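Local structure of 2-Keto-3-deoxy-(6-phospho-)gluconate aldolase (Thermoproteus tenax, 2R91) at residues M1-P6 with G32-F37; A64-V69 with G90-A95; G238-V243 with G260-L265. The protein is an aldolase of the dihydrodipicolinate synthetase family, built as a TIM barrel and assembled from four chains. All coordinates share one frame; numbering follows the deposited sequence.

Interaction 1: M1-P6 with G32-F37; sequences MEIVAP and GVDVVF
With chi1 at -62°, D34 sets CG anti to its carbonyl carbon and beside its own backbone N, which brings the carboxylate to the main chain of strand 2-6. V4 and V35, paired on one face of the sheet, both turn CG1 anti to the backbone N, and their isopropyl groups lie side by side, pointing the same way. The carboxylate bond is short and almost straight: I3 N lies 2.9 Å from D34 OD2, with 169° at the hydrogen, and OD2 receives it on its anti lone pair. In return D34 N donates to I3 O at 2.8 Å, in the carbonyl plane, and V35 N adds a weak bond to the same I3 O at 3.4 Å. I3 is therefore held at both its N-H and its C=O by neighbouring residues of 32-37.

Further along, the pairing becomes a regular parallel ladder, V4 with V35, A5 with V36 and P6 with F37. A5 N meets V35 O at 3.0 Å, nearly along the C=O axis, whereas F37 N approaches A5 O at 2.8 Å from 32° above the carbonyl plane. On the face of V4, V35, P6 and F37, V4 CG1 packs against F37 CB at 3.7 Å, and P6 CB sits in the plane of the F37 ring, at its edge, 3.9 Å from CD2. The A5 methyl lies on the other face and meets V33 CG1 at 3.6 Å; I28 of helix 18-30 touches both residues. These are the first two strands of the TIM barrel.

D34 OD2 also forms a salt bridge with R209, whose NH1 bonds M1 O as well. One carboxylate oxygen thus joins a backbone N-H to a guanidinium, a pairing that would probably keep D34 ionised.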
# COMPACT_ATOMS: atom_id res chain seq x y z
N MET A 1 20.70 19.13 -20.31
CA MET A 1 20.13 18.39 -19.13
C MET A 1 21.27 17.84 -18.28
O MET A 1 22.30 17.40 -18.80
CB MET A 1 19.19 17.25 -19.60
CG MET A 1 17.95 17.78 -20.36
SD MET A 1 16.93 16.43 -21.01
CE MET A 1 17.99 15.79 -22.28
N GLU A 2 21.08 17.91 -16.96
CA GLU A 2 22.14 17.66 -15.99
C GLU A 2 22.17 16.24 -15.44
O GLU A 2 21.14 15.63 -15.24
CB GLU A 2 22.01 18.66 -14.83
CG GLU A 2 22.35 20.09 -15.29
CD GLU A 2 21.83 21.16 -14.34
OE1 GLU A 2 21.05 20.84 -13.43
OE2 GLU A 2 22.21 22.33 -14.50
N ILE A 3 23.38 15.77 -15.19
CA ILE A 3 23.60 14.57 -14.41
C ILE A 3 23.99 15.06 -13.01
O ILE A 3 25.03 15.73 -12.83
CB ILE A 3 24.69 13.72 -15.03
CG1 ILE A 3 24.20 13.19 -16.40
CG2 ILE A 3 25.05 12.54 -14.07
CD1 ILE A 3 25.24 12.50 -17.30
N VAL A 4 23.13 14.76 -12.04
CA VAL A 4 23.40 15.17 -10.66
C VAL A 4 23.72 13.92 -9.86
O VAL A 4 22.97 12.95 -9.89
CB VAL A 4 22.17 15.88 -10.04
CG1 VAL A 4 22.47 16.37 -8.59
CG2 VAL A 4 21.65 17.01 -10.91
N ALA A 5 24.85 13.91 -9.17
CA ALA A 5 25.19 12.75 -8.37
C ALA A 5 24.77 12.93 -6.90
O ALA A 5 25.27 13.83 -6.24
CB ALA A 5 26.67 12.48 -8.45
N PRO A 6 23.88 12.04 -6.39
CA PRO A 6 23.59 12.01 -4.96
C PRO A 6 24.75 11.21 -4.38
O PRO A 6 24.72 9.96 -4.29
CB PRO A 6 22.23 11.28 -4.88
CG PRO A 6 22.31 10.26 -6.07
CD PRO A 6 23.18 10.95 -7.14
N GLY A 32 31.44 13.31 -16.29
CA GLY A 32 30.12 13.78 -16.73
C GLY A 32 29.12 14.25 -15.67
O GLY A 32 28.04 14.74 -16.01
N VAL A 33 29.45 14.08 -14.39
CA VAL A 33 28.56 14.61 -13.35
C VAL A 33 28.68 16.15 -13.36
O VAL A 33 29.78 16.69 -13.24
CB VAL A 33 28.89 14.05 -11.95
CG1 VAL A 33 28.01 14.73 -10.87
CG2 VAL A 33 28.69 12.51 -11.92
N ASP A 34 27.53 16.81 -13.49
CA ASP A 34 27.45 18.26 -13.56
C ASP A 34 27.35 18.92 -12.18
O ASP A 34 27.87 20.02 -11.97
CB ASP A 34 26.23 18.68 -14.39
CG ASP A 34 26.33 18.20 -15.85
OD1 ASP A 34 27.32 18.57 -16.52
OD2 ASP A 34 25.44 17.42 -16.31
N VAL A 35 26.62 18.27 -11.28
CA VAL A 35 26.24 18.86 -9.98
C VAL A 35 26.40 17.76 -8.93
O VAL A 35 26.07 16.60 -9.20
CB VAL A 35 24.75 19.33 -9.97
CG1 VAL A 35 24.33 19.95 -8.58
CG2 VAL A 35 24.42 20.36 -11.12
N VAL A 36 26.92 18.10 -7.75
CA VAL A 36 27.04 17.17 -6.66
C VAL A 36 25.92 17.47 -5.66
O VAL A 36 25.77 18.61 -5.19
CB VAL A 36 28.45 17.29 -5.98
CG1 VAL A 36 28.52 16.53 -4.65
CG2 VAL A 36 29.52 16.85 -6.96
N PHE A 37 25.12 16.44 -5.36
CA PHE A 37 24.02 16.53 -4.36
C PHE A 37 24.50 15.82 -3.10
O PHE A 37 24.64 14.59 -3.08
CB PHE A 37 22.76 15.86 -4.96
CG PHE A 37 21.52 15.92 -4.09
CD1 PHE A 37 20.96 17.12 -3.70
CD2 PHE A 37 20.88 14.77 -3.71
CE1 PHE A 37 19.78 17.15 -2.92
CE2 PHE A 37 19.72 14.80 -2.93
CZ PHE A 37 19.16 15.97 -2.54

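Interaction 2: A64-V69 with G90-A95; sequences ARRVIV and GAEAVA
R66 lays one edge of its guanidinium against the carboxylate of E92, the two planes only 27° apart. The grip is side-on and two-pronged: R66 NE reaches E92 OE1 at 2.9 Å, almost straight at 173°, and R66 NH2 reaches E92 OE2 at 2.8 Å. Both oxygens use their syn lone pairs. A bend at chi3 of R66 turns the group onto E92, whose CG takes the crowded position between backbone N and carbonyl carbon before the chain runs out extended. R66 NH2 has a second acidic partner, E2, on the first barrel strand.

Beside this pair the backbones join in parallel. E92 N donates to V67 O at 2.8 Å, nearly along the C=O axis; V69 N meets A93 O at 3.3 Å, and A95 N meets V69 O at 2.8 Å from above the carbonyl plane. The strands belong to a beta-alpha-beta unit of the TIM barrel, strand 67-70, helix 76-88, strand 93-96, with G90 ending the helix in a Schellman motif. I68 reaches across on one face, CG1 to A93 CB at 3.9 Å and CG2 to A95 CB at 4.0 Å. On the opposite face V69 CG2 packs on the A91 methyl, and A86 of the connecting helix touches both. Where the segments diverge, V67 N donates to a water that also lies within bonding distance of R65 O and G90 O.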
# COMPACT_ATOMS: atom_id res chain seq x y z
N ALA A 64 33.87 20.41 -5.78
CA ALA A 64 33.03 20.57 -6.96
C ALA A 64 32.58 22.01 -7.07
O ALA A 64 32.28 22.64 -6.07
CB ALA A 64 31.79 19.65 -6.87
N ARG A 65 32.44 22.49 -8.30
CA ARG A 65 31.97 23.86 -8.50
C ARG A 65 30.49 24.04 -8.33
O ARG A 65 30.05 25.14 -8.07
CB ARG A 65 32.35 24.36 -9.89
CG ARG A 65 33.78 24.02 -10.23
CD ARG A 65 34.69 25.20 -9.99
NE ARG A 65 34.75 26.02 -11.20
CZ ARG A 65 35.80 26.10 -12.02
NH1 ARG A 65 36.91 25.42 -11.76
NH2 ARG A 65 35.73 26.88 -13.09
N ARG A 66 29.70 22.96 -8.51
CA ARG A 66 28.24 23.05 -8.40
C ARG A 66 27.73 22.03 -7.38
O ARG A 66 27.84 20.81 -7.58
CB ARG A 66 27.57 22.79 -9.75
CG ARG A 66 28.01 23.76 -10.87
CD ARG A 66 27.19 23.60 -12.15
NE ARG A 66 25.79 23.82 -11.86
CZ ARG A 66 24.78 23.50 -12.65
NH1 ARG A 66 25.03 22.94 -13.83
NH2 ARG A 66 23.53 23.74 -12.26
N VAL A 67 27.14 22.53 -6.29
CA VAL A 67 26.81 21.68 -5.13
C VAL A 67 25.43 22.05 -4.62
O VAL A 67 25.11 23.24 -4.44
CB VAL A 67 27.86 21.85 -3.97
CG1 VAL A 67 27.42 21.12 -2.72
CG2 VAL A 67 29.24 21.35 -4.38
N ILE A 68 24.59 21.04 -4.42
CA ILE A 68 23.33 21.24 -3.71
C ILE A 68 23.40 20.43 -2.43
O ILE A 68 23.81 19.27 -2.45
CB ILE A 68 22.10 20.76 -4.55
CG1 ILE A 68 21.99 21.57 -5.86
CG2 ILE A 68 20.79 20.79 -3.73
CD1 ILE A 68 20.88 20.99 -6.86
N VAL A 69 23.03 21.03 -1.30
CA VAL A 69 23.11 20.35 -0.01
C VAL A 69 21.71 20.01 0.52
O VAL A 69 20.82 20.87 0.59
CB VAL A 69 23.92 21.20 1.06
CG1 VAL A 69 24.05 20.44 2.37
CG2 VAL A 69 25.31 21.58 0.51
N GLY A 90 28.89 28.51 -0.49
CA GLY A 90 28.78 28.65 -1.93
C GLY A 90 27.93 27.59 -2.65
O GLY A 90 28.05 27.44 -3.87
N ALA A 91 27.11 26.86 -1.91
CA ALA A 91 26.17 25.89 -2.49
C ALA A 91 25.26 26.65 -3.43
O ALA A 91 24.80 27.75 -3.10
CB ALA A 91 25.31 25.23 -1.39
N GLU A 92 24.93 26.05 -4.56
CA GLU A 92 24.08 26.77 -5.48
C GLU A 92 22.61 26.67 -5.08
O GLU A 92 21.78 27.49 -5.46
CB GLU A 92 24.37 26.34 -6.93
CG GLU A 92 23.67 25.12 -7.42
CD GLU A 92 23.92 24.88 -8.93
OE1 GLU A 92 25.01 25.21 -9.45
OE2 GLU A 92 23.00 24.34 -9.57
N ALA A 93 22.29 25.67 -4.26
CA ALA A 93 20.93 25.49 -3.78
C ALA A 93 20.96 24.62 -2.53
O ALA A 93 21.95 23.96 -2.27
CB ALA A 93 20.03 24.82 -4.87
N VAL A 94 19.88 24.63 -1.75
CA VAL A 94 19.72 23.58 -0.72
C VAL A 94 18.46 22.78 -1.05
O VAL A 94 17.58 23.29 -1.73
CB VAL A 94 19.57 24.17 0.70
CG1 VAL A 94 20.92 24.83 1.14
CG2 VAL A 94 18.43 25.18 0.74
N ALA A 95 18.38 21.55 -0.56
CA ALA A 95 17.20 20.72 -0.76
C ALA A 95 16.77 20.17 0.58
O ALA A 95 17.59 20.07 1.49
CB ALA A 95 17.51 19.57 -1.73
O HOH W 1 28.09 25.27 -5.66
O HOH W 2 27.80 26.95 -8.41

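Interaction 3: G238-V243 with G260-L265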
# COMPACT_ATOMS: atom_id res chain seq x y z
N GLY A 238 21.64 -5.49 -0.46
CA GLY A 238 21.58 -4.28 0.36
C GLY A 238 22.11 -3.14 -0.48
O GLY A 238 23.32 -2.86 -0.48
N TYR A 239 21.21 -2.46 -1.19
CA TYR A 239 21.62 -1.51 -2.22
C TYR A 239 22.53 -0.41 -1.67
O TYR A 239 23.56 -0.11 -2.26
CB TYR A 239 20.41 -0.88 -2.91
CG TYR A 239 20.88 -0.06 -4.08
CD1 TYR A 239 21.37 -0.69 -5.21
CD2 TYR A 239 20.89 1.35 -4.03
CE1 TYR A 239 21.85 0.03 -6.29
CE2 TYR A 239 21.36 2.09 -5.12
CZ TYR A 239 21.84 1.41 -6.24
OH TYR A 239 22.32 2.09 -7.32
N ALA A 240 22.14 0.18 -0.55
CA ALA A 240 22.85 1.39 -0.02
C ALA A 240 24.31 1.08 0.29
O ALA A 240 25.21 1.84 -0.09
CB ALA A 240 22.11 1.94 1.22
N ALA A 241 24.56 -0.08 0.90
CA ALA A 241 25.95 -0.55 1.09
C ALA A 241 26.65 -0.97 -0.20
O ALA A 241 27.86 -0.76 -0.39
CB ALA A 241 25.99 -1.69 2.11
N ALA A 242 25.90 -1.58 -1.12
CA ALA A 242 26.47 -2.06 -2.37
C ALA A 242 26.99 -0.93 -3.28
O ALA A 242 27.95 -1.12 -4.03
CB ALA A 242 25.42 -2.98 -3.15
N VAL A 243 26.38 0.26 -3.19
CA VAL A 243 26.79 1.39 -4.03
C VAL A 243 28.30 1.63 -3.90
O VAL A 243 28.99 1.89 -4.90
CB VAL A 243 25.97 2.69 -3.67
CG1 VAL A 243 26.58 3.95 -4.34
CG2 VAL A 243 24.51 2.57 -4.04
N GLY A 260 26.73 1.56 10.24
CA GLY A 260 25.63 0.99 11.05
C GLY A 260 24.49 1.96 11.20
O GLY A 260 24.75 3.01 11.78
N PRO A 261 23.26 1.42 11.24
CA PRO A 261 22.47 0.36 10.56
C PRO A 261 22.72 0.05 9.09
O PRO A 261 22.40 -1.05 8.66
CB PRO A 261 21.00 0.70 10.90
CG PRO A 261 21.01 2.16 10.98
CD PRO A 261 22.34 2.46 11.74
N VAL A 262 23.27 0.99 8.34
CA VAL A 262 23.70 0.69 6.98
C VAL A 262 25.11 0.08 7.04
O VAL A 262 26.10 0.72 6.68
CB VAL A 262 23.63 1.92 6.08
CG1 VAL A 262 23.79 1.51 4.59
CG2 VAL A 262 22.31 2.72 6.33
N TYR A 263 25.23 -1.13 7.59
CA TYR A 263 26.55 -1.74 7.74
C TYR A 263 27.21 -1.99 6.40
O TYR A 263 26.52 -2.35 5.44
CB TYR A 263 26.47 -3.06 8.52
CG TYR A 263 25.88 -2.86 9.89
CD1 TYR A 263 26.68 -2.41 10.96
CD2 TYR A 263 24.53 -3.08 10.12
CE1 TYR A 263 26.14 -2.20 12.22
CE2 TYR A 263 23.98 -2.87 11.39
CZ TYR A 263 24.82 -2.43 12.43
OH TYR A 263 24.29 -2.21 13.66
N PRO A 264 28.54 -1.78 6.32
CA PRO A 264 29.32 -2.13 5.15
C PRO A 264 29.06 -3.58 4.73
O PRO A 264 28.74 -4.44 5.59
CB PRO A 264 30.77 -1.98 5.65
CG PRO A 264 30.68 -0.91 6.69
CD PRO A 264 29.38 -1.20 7.39
N LEU A 265 29.18 -3.85 3.43
CA LEU A 265 29.12 -5.22 2.91
C LEU A 265 30.28 -5.99 3.49
O LEU A 265 31.39 -5.45 3.67
CB LEU A 265 29.29 -5.25 1.39
CG LEU A 265 28.20 -4.64 0.50
CD1 LEU A 265 28.46 -5.00 -0.97
CD2 LEU A 265 26.79 -5.09 0.95
O HOH W 3 29.66 -1.51 1.72
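The Y263 ring has G260 CA on one face, 3.4 Å above the plane and offset toward the rim, with P261 N farther out over the same face; K112 of the second subunit makes a cation-pi contact with this ring. The peptide before P261 is cis, consistent with the tight turn that places G260 over the Y263 ring. Neither this ring nor that of Y239 meets the opposite segment. Y239 points away from 260-265, its hydroxyl bonded to Y200 and S196.

The contact itself is aliphatic, alanine methyls of the helix against V262 and L265 of the loop. The A241 methyl projects from the helix into the loop, 3.4 Å from Y263 O and 3.7 Å from L265 CD2. L265, with CG anti to its carbonyl carbon, straddles the helix surface: CD2 takes the A241 methyl while CD1 lies 3.8 Å from A242 CA. At the other end V262 CG1, anti to the backbone N, touches the A240 methyl at 3.8 Å. V262 is the centre of an inverse gamma turn, closed by a weak bond from Y263 N to P261 O, and its CB points toward the helix.

No direct hydrogen bond crosses between the segments. One water does the bridging, donating to A241 O at 2.9 Å and accepting from L265 N at 2.9 Å. G238, with phi at 112°, breaks from helix 217-237 and serves as N-cap of helix 239-251, its O accepting from A242 N at 3.0 Å.

Y263 O and P264 O bond Q109 and R108 of the second subunit. Q109 of that subunit also packs on A241 and V262, so the neighbouring chain touches both segments. The arrangement belongs to the C-terminal helical region that follows the TIM barrel in the dihydrodipicolinate synthetase family, here where that region meets a subunit interface.

From the N terminus, interaction 1 comes first and closes a loop of 25 residues containing helix 18-30. Interaction 2 follows, closing over helix 76-88, and interaction 3 comes last, spanning the rest of helix 239-251 and the loop residues beyond. The three are in series; none nests within or crosses another. Interactions 1 and 2 share the barrel sheet, in which strands 35-38 and 67-70 are neighbours: V36 O and I68 N lie 2.8 Å apart, a probable hydrogen bond. Four consecutive strands are thus joined. Interaction 3 ties the start of helix 239-251 to the loop before helix 267-276, its centre about 26 Å from that of interaction 2, across the centre of the chain.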